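Local coordinates for conserved uncharacterized protein (predicted phosphoesterase COG0622) (Streptococcus pneumoniae, PDB 3CK2) that is of unknown function but binds two manganese ions and is predicted to be a metal-dependent phosphoesterase of the calcineurin-like superfamily, at residues K58-F63 with Y111-V116; P68-T73 with H86-N91. All coordinates share one frame; numbering follows the deposited sequence.

Interaction 1. Residues K58-F63 with Y111-V116; sequences KGNMDF and YGHLHV. With MN (manganese (II) ion), chain B.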
loop_
_atom_site.group_PDB
_atom_site.type_symbol
_atom_site.label_atom_id
_atom_site.label_comp_id
_atom_site.label_asym_id
_atom_site.label_seq_id
_atom_site.Cartn_x
_atom_site.Cartn_y
_atom_site.Cartn_z
ATOM N N LYS A 58 -4.846 7.238 7.575
ATOM C CA LYS A 58 -4.751 8.675 7.499
ATOM C C LYS A 58 -3.378 9.180 7.037
ATOM O O LYS A 58 -2.362 8.827 7.624
ATOM C CB LYS A 58 -5.045 9.295 8.856
ATOM C CG LYS A 58 -5.227 10.843 8.821
ATOM C CD LYS A 58 -4.962 11.424 10.244
ATOM C CE LYS A 58 -5.147 12.968 10.311
ATOM N NZ LYS A 58 -4.243 13.706 9.430
ATOM N N GLY A 59 -3.397 10.064 6.033
ATOM C CA GLY A 59 -2.224 10.815 5.633
ATOM C C GLY A 59 -2.163 12.185 6.292
ATOM O O GLY A 59 -3.159 12.678 6.843
ATOM N N ASN A 60 -1.002 12.827 6.238
ATOM C CA ASN A 60 -0.913 14.194 6.784
ATOM C C ASN A 60 -1.787 15.242 6.052
ATOM O O ASN A 60 -2.115 16.276 6.634
ATOM C CB ASN A 60 0.532 14.670 6.872
ATOM C CG ASN A 60 1.228 14.736 5.522
ATOM O OD1 ASN A 60 1.265 13.744 4.806
ATOM N ND2 ASN A 60 1.840 15.891 5.202
HETATM N N MSE A 61 -2.151 14.960 4.799
HETATM C CA MSE A 61 -2.974 15.846 3.967
HETATM C C MSE A 61 -4.445 15.408 3.976
HETATM O O MSE A 61 -5.229 15.886 3.176
HETATM C CB MSE A 61 -2.454 15.906 2.499
HETATM C CG MSE A 61 -1.080 16.527 2.332
HETATM SE SE MSE A 61 -0.922 18.292 3.159
HETATM C CE MSE A 61 0.881 18.811 2.698
ATOM N N ASP A 62 -4.795 14.516 4.898
ATOM C CA ASP A 62 -6.161 14.134 5.199
ATOM C C ASP A 62 -6.574 14.864 6.467
ATOM O O ASP A 62 -6.007 14.613 7.537
ATOM C CB ASP A 62 -6.280 12.604 5.417
ATOM C CG ASP A 62 -6.099 11.812 4.138
ATOM O OD1 ASP A 62 -6.547 12.303 3.098
ATOM O OD2 ASP A 62 -5.545 10.691 4.173
ATOM N N PHE A 63 -7.528 15.781 6.352
ATOM C CA PHE A 63 -7.832 16.692 7.451
ATOM C C PHE A 63 -9.090 16.316 8.219
ATOM O O PHE A 63 -9.203 16.651 9.381
ATOM C CB PHE A 63 -7.868 18.136 6.965
ATOM C CG PHE A 63 -6.544 18.603 6.411
ATOM C CD1 PHE A 63 -5.416 18.635 7.214
ATOM C CD2 PHE A 63 -6.414 18.983 5.097
ATOM C CE1 PHE A 63 -4.185 19.058 6.704
ATOM C CE2 PHE A 63 -5.169 19.414 4.593
ATOM C CZ PHE A 63 -4.075 19.436 5.389
ATOM N N TYR A 111 3.147 1.382 3.475
ATOM C CA TYR A 111 3.293 2.807 3.789
ATOM C C TYR A 111 3.101 3.689 2.497
ATOM O O TYR A 111 3.038 3.175 1.374
ATOM C CB TYR A 111 4.625 3.064 4.571
ATOM C CG TYR A 111 5.885 2.929 3.773
ATOM C CD1 TYR A 111 6.543 4.046 3.295
ATOM C CD2 TYR A 111 6.444 1.691 3.510
ATOM C CE1 TYR A 111 7.712 3.934 2.531
ATOM C CE2 TYR A 111 7.622 1.569 2.717
ATOM C CZ TYR A 111 8.238 2.698 2.238
ATOM O OH TYR A 111 9.399 2.604 1.480
ATOM N N GLY A 112 2.926 5.002 2.705
ATOM C CA GLY A 112 2.820 5.972 1.643
ATOM C C GLY A 112 3.779 7.135 1.908
ATOM O O GLY A 112 4.961 6.928 2.182
ATOM N N HIS A 113 3.265 8.355 1.759
ATOM C CA HIS A 113 3.907 9.598 2.171
ATOM C C HIS A 113 4.996 10.076 1.200
ATOM O O HIS A 113 4.983 11.258 0.817
ATOM C CB HIS A 113 4.386 9.526 3.630
ATOM C CG HIS A 113 4.818 10.845 4.197
ATOM N ND1 HIS A 113 4.021 11.968 4.176
ATOM C CD2 HIS A 113 5.970 11.219 4.801
ATOM C CE1 HIS A 113 4.668 12.982 4.725
ATOM N NE2 HIS A 113 5.856 12.551 5.110
ATOM N N LEU A 114 5.901 9.173 0.789
ATOM C CA LEU A 114 7.080 9.525 -0.063
ATOM C C LEU A 114 6.803 9.732 -1.567
ATOM O O LEU A 114 7.573 10.402 -2.252
ATOM C CB LEU A 114 8.179 8.495 0.122
ATOM C CG LEU A 114 8.634 8.275 1.593
ATOM C CD1 LEU A 114 9.692 7.210 1.618
ATOM C CD2 LEU A 114 9.156 9.557 2.312
ATOM N N HIS A 115 5.681 9.178 -2.058
ATOM C CA HIS A 115 5.313 9.235 -3.473
ATOM C C HIS A 115 6.359 8.544 -4.369
ATOM O O HIS A 115 6.479 8.868 -5.542
ATOM C CB HIS A 115 5.111 10.683 -3.955
ATOM C CG HIS A 115 3.999 11.445 -3.280
ATOM N ND1 HIS A 115 3.300 12.444 -3.931
ATOM C CD2 HIS A 115 3.521 11.421 -2.009
ATOM C CE1 HIS A 115 2.417 12.970 -3.102
ATOM N NE2 HIS A 115 2.518 12.361 -1.929
ATOM N N VAL A 116 7.103 7.595 -3.796
ATOM C CA VAL A 116 8.167 6.870 -4.487
ATOM C C VAL A 116 7.874 5.361 -4.390
ATOM O O VAL A 116 7.798 4.818 -3.285
ATOM C CB VAL A 116 9.601 7.209 -3.902
ATOM C CG1 VAL A 116 10.678 6.329 -4.542
ATOM C CG2 VAL A 116 9.963 8.704 -4.119
HETATM MN MN MN B . 1.112 12.795 -0.243
HETATM O O HOH W 1 2.857 12.822 1.098
HETATM O O HOH W 2 1.541 14.958 -0.170
#
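N60 and H113 meet as ligands of one manganese ion in the dinuclear centre of a calcineurin-like phosphoesterase, N60 from the segment G59-D62 (GNMD), which corresponds to the family's GNH(D/E) motif, and H113 from its GHxH motif. The side chains cross at about a right angle, with amide and imidazole planes 82° apart. The amide oxygen comes to the ring edge near its plane, N60 OD1 lying 3.3 Å from H113 ND1, the spacing of two ligand atoms on one metal rather than a hydrogen bond. H113 swings its ring over to the asparagine because CG is anti to the backbone N (chi1 -169°). D41 and H84 complete this site, and D41 bridges to the second manganese. That ion is held by H115 NE2 at 2.2 Å, with D14 and H16 as further protein ligands and two waters. In H115 the first torsion differs, CG lying beside the backbone N (chi1 -62°), and H115 ND1 is tied to the carbonyl of Q135, which should fix the ring's rotation. N60 is itself part of a type I turn from G59 to D62, clasped by K58: K58 NZ hydrogen-bonds to D62 O (2.7 Å) and also to G59 O, which D62 N reaches from the opposite face of the carbonyl plane. One metal-bound water donates to the backbone as well, water 1 lying 2.7 Å from H113 O.

Interaction 2. Residues P68-T73 with H86-N91; sequences PERLVT and HLFDIN
Two side-chain pairs carry this contact, E69 against L87 and R70 against F88. The first is tight van der Waals packing: one methyl of the leucine, L87 CD1, lies against the glutamate from CB to the carboxylate, closest at E69 CD (3.3 Å), and the two side chains cross at about a right angle. The second packs the flat R70 guanidinium obliquely against the F88 ring. F88 CZ sits over one face of the guanidinium, offset toward its rim, with R70 NH2 3.6 Å from F88 CZ and the two planes 41° apart, too tilted for a parallel stack. The extended chain from CG to NE carries the guanidinium across to F88. Water provides the polar link: water 3, at the edge of the guanidinium and in its plane, accepts from R70 NH2 at 2.9 Å and makes a weak bond to L87 O. W100 of helix 95-103 makes a cation-pi contact with R70 and also meets the F88 ring, while K96 and L97 pack on the phenylalanine. The contact thus joins the approach to and first part of edge strand 70-75 to the loop between strand 78-83 and helix 95-103, with F88 also touching T83 of the neighbouring strand.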
loop_
_atom_site.group_PDB
_atom_site.type_symbol
_atom_site.label_atom_id
_atom_site.label_comp_id
_atom_site.label_asym_id
_atom_site.label_seq_id
_atom_site.Cartn_x
_atom_site.Cartn_y
_atom_site.Cartn_z
ATOM N N PRO A 68 -8.031 5.939 10.534
ATOM C CA PRO A 68 -7.057 5.493 11.532
ATOM C C PRO A 68 -5.617 5.826 11.105
ATOM O O PRO A 68 -5.288 5.816 9.918
ATOM C CB PRO A 68 -7.283 3.969 11.583
ATOM C CG PRO A 68 -7.658 3.635 10.184
ATOM C CD PRO A 68 -8.518 4.818 9.713
ATOM N N GLU A 69 -4.772 6.114 12.084
ATOM C CA GLU A 69 -3.336 6.265 11.854
ATOM C C GLU A 69 -2.623 4.985 11.417
ATOM O O GLU A 69 -1.736 5.026 10.580
ATOM C CB GLU A 69 -2.660 6.768 13.103
ATOM C CG GLU A 69 -2.964 8.233 13.344
ATOM C CD GLU A 69 -2.395 8.761 14.657
ATOM O OE1 GLU A 69 -1.659 8.036 15.384
ATOM O OE2 GLU A 69 -2.686 9.926 14.936
ATOM N N ARG A 70 -3.012 3.869 12.017
ATOM C CA ARG A 70 -2.469 2.557 11.707
ATOM C C ARG A 70 -3.615 1.613 11.537
ATOM O O ARG A 70 -4.663 1.763 12.152
ATOM C CB ARG A 70 -1.608 2.025 12.856
ATOM C CG ARG A 70 -0.560 2.977 13.406
ATOM C CD ARG A 70 0.094 2.402 14.665
ATOM N NE ARG A 70 1.073 3.341 15.208
ATOM C CZ ARG A 70 1.955 3.078 16.192
ATOM N NH1 ARG A 70 2.036 1.881 16.776
ATOM N NH2 ARG A 70 2.792 4.031 16.596
ATOM N N LEU A 71 -3.396 0.595 10.730
ATOM C CA LEU A 71 -4.403 -0.459 10.535
ATOM C C LEU A 71 -3.672 -1.784 10.403
ATOM O O LEU A 71 -2.680 -1.894 9.656
ATOM C CB LEU A 71 -5.249 -0.151 9.297
ATOM C CG LEU A 71 -6.694 -0.588 9.157
ATOM C CD1 LEU A 71 -7.542 -0.264 10.392
ATOM C CD2 LEU A 71 -7.270 0.062 7.841
ATOM N N VAL A 72 -4.153 -2.766 11.169
ATOM C CA VAL A 72 -3.699 -4.154 11.081
ATOM C C VAL A 72 -4.768 -4.980 10.373
ATOM O O VAL A 72 -5.922 -4.982 10.769
ATOM C CB VAL A 72 -3.406 -4.754 12.517
ATOM C CG1 VAL A 72 -2.990 -6.215 12.421
ATOM C CG2 VAL A 72 -2.328 -3.930 13.224
ATOM N N THR A 73 -4.367 -5.669 9.331
ATOM C CA THR A 73 -5.245 -6.499 8.553
ATOM C C THR A 73 -4.655 -7.903 8.518
ATOM O O THR A 73 -3.590 -8.118 8.015
ATOM C CB THR A 73 -5.429 -5.954 7.150
ATOM O OG1 THR A 73 -5.959 -4.645 7.215
ATOM C CG2 THR A 73 -6.388 -6.755 6.416
ATOM N N HIS A 86 4.298 9.432 7.932
ATOM C CA HIS A 86 4.670 10.710 8.526
ATOM C C HIS A 86 4.820 10.674 10.041
ATOM O O HIS A 86 5.648 11.419 10.618
ATOM C CB HIS A 86 3.664 11.816 8.109
ATOM C CG HIS A 86 2.266 11.614 8.605
ATOM N ND1 HIS A 86 1.486 10.558 8.199
ATOM C CD2 HIS A 86 1.476 12.375 9.405
ATOM C CE1 HIS A 86 0.295 10.646 8.769
ATOM N NE2 HIS A 86 0.254 11.749 9.492
ATOM N N LEU A 87 4.034 9.812 10.682
ATOM C CA LEU A 87 4.078 9.689 12.110
ATOM C C LEU A 87 5.259 8.840 12.539
ATOM O O LEU A 87 5.507 8.757 13.735
ATOM C CB LEU A 87 2.764 9.103 12.682
ATOM C CG LEU A 87 1.493 9.900 12.378
ATOM C CD1 LEU A 87 0.247 9.093 12.748
ATOM C CD2 LEU A 87 1.531 11.271 13.076
ATOM N N PHE A 88 5.975 8.224 11.579
ATOM C CA PHE A 88 7.195 7.442 11.859
ATOM C C PHE A 88 8.470 8.171 11.374
ATOM O O PHE A 88 9.565 7.644 11.446
ATOM C CB PHE A 88 7.086 6.027 11.244
ATOM C CG PHE A 88 6.076 5.155 11.945
ATOM C CD1 PHE A 88 6.458 4.327 12.987
ATOM C CD2 PHE A 88 4.721 5.222 11.617
ATOM C CE1 PHE A 88 5.519 3.541 13.662
ATOM C CE2 PHE A 88 3.793 4.453 12.296
ATOM C CZ PHE A 88 4.199 3.609 13.319
ATOM N N ASP A 89 8.299 9.398 10.886
ATOM C CA ASP A 89 9.410 10.212 10.407
ATOM C C ASP A 89 10.232 9.456 9.378
ATOM O O ASP A 89 11.464 9.442 9.446
ATOM C CB ASP A 89 10.314 10.665 11.566
ATOM C CG ASP A 89 9.577 11.492 12.616
ATOM O OD1 ASP A 89 8.830 12.412 12.242
ATOM O OD2 ASP A 89 9.767 11.225 13.828
ATOM N N ILE A 90 9.541 8.841 8.426
ATOM C CA ILE A 90 10.215 8.011 7.418
ATOM C C ILE A 90 11.110 8.813 6.455
ATOM O O ILE A 90 11.981 8.238 5.833
ATOM C CB ILE A 90 9.265 7.034 6.650
ATOM C CG1 ILE A 90 8.180 7.768 5.844
ATOM C CG2 ILE A 90 8.659 6.067 7.618
ATOM C CD1 ILE A 90 7.357 6.825 5.007
ATOM N N ASN A 91 10.929 10.138 6.382
ATOM C CA ASN A 91 11.848 10.997 5.609
ATOM C C ASN A 91 13.198 11.129 6.323
ATOM O O ASN A 91 14.208 11.454 5.727
ATOM C CB ASN A 91 11.224 12.381 5.367
ATOM C CG ASN A 91 10.342 12.419 4.117
ATOM O OD1 ASN A 91 10.848 12.296 3.001
ATOM N ND2 ASN A 91 9.024 12.591 4.300
HETATM O O HOH W 3 3.632 6.669 15.771
#

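How the interactions relate
From the N terminus, the chain leaves strand 54-56, enters the metal-binding loop 58-63 and runs on into edge strand 70-75. It then turns back through strand 78-83 to reach 86-91, where interaction 2 closes over the hairpin of these two antiparallel strands. Helix 95-103 and strand 108-110 follow before 111-116 returns to 58-63, so interaction 1 closes a longer loop with interaction 2 nested inside it. Their centres are 9 Å apart. At one junction K58 N probably hydrogen-bonds to P68 O; at another, I90 and N91 pack on Y111, H113 and L114. Interaction 1 joins loops following strands of the two sheets at the metal centre; interaction 2 ties the edge of the five-stranded sheet to the loop before helix 95-103.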